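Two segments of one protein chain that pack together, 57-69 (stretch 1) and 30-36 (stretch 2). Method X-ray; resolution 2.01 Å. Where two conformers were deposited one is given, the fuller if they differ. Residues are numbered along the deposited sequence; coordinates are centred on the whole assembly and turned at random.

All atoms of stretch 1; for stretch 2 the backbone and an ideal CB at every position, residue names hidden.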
# COMPACT_ATOMS: atom_id res chain seq x y z
N ASN A 57 -16.13 12.69 1.21
CA ASN A 57 -16.43 11.72 0.16
C ASN A 57 -16.11 12.21 -1.26
O ASN A 57 -15.93 13.41 -1.49
CB ASN A 57 -17.89 11.24 0.25
CG ASN A 57 -18.88 12.39 0.20
OD1 ASN A 57 -18.88 13.19 -0.74
ND2 ASN A 57 -19.74 12.47 1.21
N ARG A 58 -16.04 11.25 -2.18
CA ARG A 58 -15.73 11.51 -3.58
C ARG A 58 -16.71 12.47 -4.30
O ARG A 58 -16.26 13.39 -5.00
CB ARG A 58 -15.59 10.18 -4.34
CG ARG A 58 -14.76 10.26 -5.62
CD ARG A 58 -14.85 8.93 -6.40
NE ARG A 58 -16.20 8.68 -6.92
CZ ARG A 58 -16.66 7.50 -7.34
NH1 ARG A 58 -17.90 7.42 -7.80
NH2 ARG A 58 -15.90 6.41 -7.30
N PRO A 59 -18.04 12.27 -4.16
CA PRO A 59 -18.91 13.24 -4.84
C PRO A 59 -18.75 14.71 -4.36
O PRO A 59 -18.92 15.62 -5.18
CB PRO A 59 -20.33 12.70 -4.60
CG PRO A 59 -20.21 11.79 -3.43
CD PRO A 59 -18.82 11.22 -3.47
N GLU A 60 -18.42 14.93 -3.09
CA GLU A 60 -18.16 16.31 -2.62
C GLU A 60 -16.89 16.89 -3.24
O GLU A 60 -16.87 18.05 -3.63
CB GLU A 60 -18.07 16.42 -1.09
CG GLU A 60 -19.42 16.29 -0.33
CD GLU A 60 -20.54 17.18 -0.88
OE1 GLU A 60 -21.67 16.65 -1.04
OE2 GLU A 60 -20.32 18.38 -1.16
N LEU A 61 -15.84 16.08 -3.32
CA LEU A 61 -14.57 16.52 -3.91
C LEU A 61 -14.77 16.91 -5.37
O LEU A 61 -14.29 17.96 -5.83
CB LEU A 61 -13.48 15.45 -3.75
CG LEU A 61 -12.08 15.78 -4.30
CD1 LEU A 61 -10.99 15.05 -3.52
CD2 LEU A 61 -11.98 15.47 -5.80
N ILE A 62 -15.50 16.07 -6.10
CA ILE A 62 -15.78 16.28 -7.51
C ILE A 62 -16.55 17.59 -7.75
O ILE A 62 -16.25 18.33 -8.69
CB ILE A 62 -16.50 15.06 -8.11
CG1 ILE A 62 -15.49 13.94 -8.39
CG2 ILE A 62 -17.27 15.44 -9.38
CD1 ILE A 62 -16.09 12.55 -8.51
N LYS A 63 -17.52 17.88 -6.89
CA LYS A 63 -18.30 19.13 -6.93
C LYS A 63 -17.40 20.38 -6.84
O LYS A 63 -17.57 21.32 -7.62
CB LYS A 63 -19.34 19.12 -5.81
CG LYS A 63 -20.25 20.34 -5.77
CD LYS A 63 -21.58 20.10 -6.47
CE LYS A 63 -22.42 21.38 -6.52
NZ LYS A 63 -22.70 21.97 -5.16
N SER A 64 -16.45 20.38 -5.91
CA SER A 64 -15.50 21.48 -5.75
C SER A 64 -14.49 21.53 -6.89
O SER A 64 -14.09 22.62 -7.31
CB SER A 64 -14.76 21.37 -4.43
OG SER A 64 -15.61 21.68 -3.34
N LEU A 65 -14.05 20.36 -7.35
CA LEU A 65 -13.15 20.27 -8.50
C LEU A 65 -13.79 20.95 -9.71
O LEU A 65 -13.19 21.83 -10.32
CB LEU A 65 -12.85 18.81 -8.84
CG LEU A 65 -11.49 18.40 -9.40
CD1 LEU A 65 -11.60 17.14 -10.26
CD2 LEU A 65 -10.76 19.51 -10.15
N ASP A 66 -15.01 20.53 -10.03
CA ASP A 66 -15.75 21.04 -11.17
C ASP A 66 -15.97 22.56 -11.14
O ASP A 66 -15.84 23.22 -12.17
CB ASP A 66 -17.09 20.33 -11.29
CG ASP A 66 -16.96 18.88 -11.69
OD1 ASP A 66 -15.85 18.42 -12.06
OD2 ASP A 66 -17.99 18.18 -11.63
N SER A 67 -16.31 23.11 -9.98
CA SER A 67 -16.51 24.56 -9.91
C SER A 67 -15.19 25.31 -10.15
O SER A 67 -15.18 26.35 -10.82
CB SER A 67 -17.21 25.00 -8.61
OG SER A 67 -16.43 24.71 -7.47
N MET A 68 -14.09 24.78 -9.64
CA MET A 68 -12.76 25.36 -9.91
C MET A 68 -12.43 25.36 -11.40
O MET A 68 -11.96 26.38 -11.94
CB MET A 68 -11.67 24.62 -9.14
CG MET A 68 -11.80 24.77 -7.63
SD MET A 68 -10.43 24.07 -6.69
CE MET A 68 -9.21 25.36 -6.93
N ILE A 69 -12.69 24.23 -12.07
CA ILE A 69 -12.45 24.13 -13.51
C ILE A 69 -13.34 25.11 -14.28
O ILE A 69 -12.92 25.66 -15.31
CB ILE A 69 -12.62 22.68 -14.03
CG1 ILE A 69 -11.49 21.80 -13.49
CG2 ILE A 69 -12.58 22.62 -15.55
CD1 ILE A 69 -11.77 20.33 -13.54
N UNK A 30 0.53 24.34 -5.11
CA UNK A 30 -0.71 24.08 -5.86
C UNK A 30 -1.85 23.79 -4.90
O UNK A 30 -1.62 23.19 -3.84
CB UNK A 30 -0.53 22.91 -6.83
N UNK A 31 -3.06 24.20 -5.27
CA UNK A 31 -4.25 23.85 -4.49
C UNK A 31 -4.41 22.34 -4.49
O UNK A 31 -4.21 21.69 -5.52
CB UNK A 31 -5.50 24.53 -5.05
N UNK A 32 -4.73 21.78 -3.33
CA UNK A 32 -4.89 20.33 -3.21
C UNK A 32 -6.29 19.99 -2.71
O UNK A 32 -6.80 20.62 -1.78
CB UNK A 32 -3.83 19.75 -2.27
N UNK A 33 -6.92 19.00 -3.35
CA UNK A 33 -8.22 18.47 -2.95
C UNK A 33 -8.03 17.03 -2.49
O UNK A 33 -7.53 16.19 -3.25
CB UNK A 33 -9.23 18.55 -4.09
N UNK A 34 -8.40 16.75 -1.24
CA UNK A 34 -8.01 15.50 -0.58
C UNK A 34 -9.23 14.73 -0.04
O UNK A 34 -10.11 15.31 0.61
CB UNK A 34 -7.04 15.80 0.56
N UNK A 35 -9.28 13.43 -0.31
CA UNK A 35 -10.31 12.58 0.27
C UNK A 35 -9.72 11.21 0.58
O UNK A 35 -9.61 10.36 -0.31
CB UNK A 35 -11.51 12.45 -0.67
N UNK A 36 -9.34 11.02 1.84
CA UNK A 36 -8.73 9.79 2.33
C UNK A 36 -9.68 9.14 3.32
O UNK A 36 -9.94 9.70 4.38
CB UNK A 36 -7.37 10.06 2.97

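Stretch 1 is a helix from Arg58 onward, preceded by Asn57, whose OD1 accepts from Glu60 N at 3.0 Å and caps the helix start. Most of stretch 2 is a strand running nearly antiparallel to it, at 172° between their directions and 8.7 Å between axes at closest approach. The helix turns Leu61, Ser64 and Met68 toward the strand, with Leu65 at the side, so it offers mainly an apolar surface that gains polar backbone atoms near Asn57.

Position 30 has extended backbone angles (-62/146), and its ideal CB has nothing of stretch 1 within 5.5 Å. The helix therefore sets no requirement, and many side chains would suit. The residue is Asn30, whose ND2 is hydrogen-bonded elsewhere in the structure.

At position 31 the CA-to-CB bond points toward the helix, and the ideal CB lies 4.2 Å from Met68 CE. A thioether methyl group asks for aliphatic carbon, so leucine or methionine would fit, as would a long polar chain whose methylenes cover the methyl while its end moves on. The deposited residue, Lys31, is of the last kind. Its CG packs 3.7 Å from Met68 CE, and its NZ makes a weak hydrogen bond of 2.8 Å to the backbone O of position 32.

Position 32 is out of reach, and stretch 1 leaves the choice open. Lys32 is found there; its NZ donates to Asn30 O at 3.0 Å.

Position 33 points back toward the helix. Its ideal CB is 4.0 Å from Leu61 CD1, and ahead of it Leu61, Ser64, Leu65 and Met68 border a space with room for more than a methyl group. A branched aliphatic chain such as leucine or isoleucine, or an unbranched methionine, would be suitable; a charge would find no partner of opposite sign among these four side chains. Leu33, with chi1 m and chi2 t, has the largest covered area of either stretch, 94 Å². Its CD1 reaches 3.9 Å from Leu65 CG and 3.8 Å from Leu65 CA, close to the helix backbone, while CD2 lies 4.2 Å from Met68 SD.

Position 34 points away, with no atom of stretch 1 within 5.5 Å of its ideal CB. The backbone N of 34 is 3.8 Å from Leu61 CD1, but stretch 1 does not restrict the side chain, and most kinds would do. The residue is Ile34.

Position 35 faces the helix start. The ideal CB is 3.9 Å from Leu61 CD1, 4.6 Å from Asn57 O and 4.9 Å from Arg58 N, and the CA atoms of 35 and Asn57 are only 6.2 Å apart. This closeness favours a small residue: alanine, serine, perhaps cysteine or threonine. Ser35 has its OG 3.8 Å from Asn57 C and 4.1 Å from Arg58 N, contacts without a hydrogen bond, and its CB packs against Leu61 CD1.

Position 36 is again out of reach, so even a large side chain is free of stretch 1. Trp36 occupies it, with NE1 hydrogen-bonded elsewhere in the structure.

Stretch 2, residues 30-36: NKKLISW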
# COMPACT_ATOMS: atom_id res chain seq x y z
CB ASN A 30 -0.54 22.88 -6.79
CG ASN A 30 0.52 23.10 -7.83
OD1 ASN A 30 0.61 24.17 -8.42
ND2 ASN A 30 1.33 22.08 -8.07
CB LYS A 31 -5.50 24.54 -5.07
CG LYS A 31 -6.81 24.23 -4.31
CD LYS A 31 -6.90 24.99 -2.98
CE LYS A 31 -8.13 24.59 -2.18
NZ LYS A 31 -8.13 23.14 -1.82
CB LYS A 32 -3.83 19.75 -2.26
CG LYS A 32 -2.40 20.00 -2.75
CD LYS A 32 -1.37 19.61 -1.72
CE LYS A 32 0.02 20.08 -2.13
NZ LYS A 32 0.16 21.57 -2.11
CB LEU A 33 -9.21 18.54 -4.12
CG LEU A 33 -9.33 19.88 -4.86
CD1 LEU A 33 -10.29 19.77 -6.00
CD2 LEU A 33 -9.74 21.00 -3.91
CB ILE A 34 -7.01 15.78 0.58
CG1 ILE A 34 -5.77 16.53 0.08
CG2 ILE A 34 -6.61 14.49 1.26
CD1 ILE A 34 -4.86 17.02 1.21
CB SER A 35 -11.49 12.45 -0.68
OG SER A 35 -12.54 11.76 -0.04
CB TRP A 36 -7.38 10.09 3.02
CG TRP A 36 -6.25 10.62 2.12
CD1 TRP A 36 -5.94 10.22 0.85
CD2 TRP A 36 -5.26 11.60 2.48
NE1 TRP A 36 -4.83 10.90 0.39
CE2 TRP A 36 -4.40 11.75 1.37
CE3 TRP A 36 -5.03 12.36 3.64
CZ2 TRP A 36 -3.32 12.65 1.37
CZ3 TRP A 36 -3.95 13.24 3.64
CH2 TRP A 36 -3.11 13.38 2.51
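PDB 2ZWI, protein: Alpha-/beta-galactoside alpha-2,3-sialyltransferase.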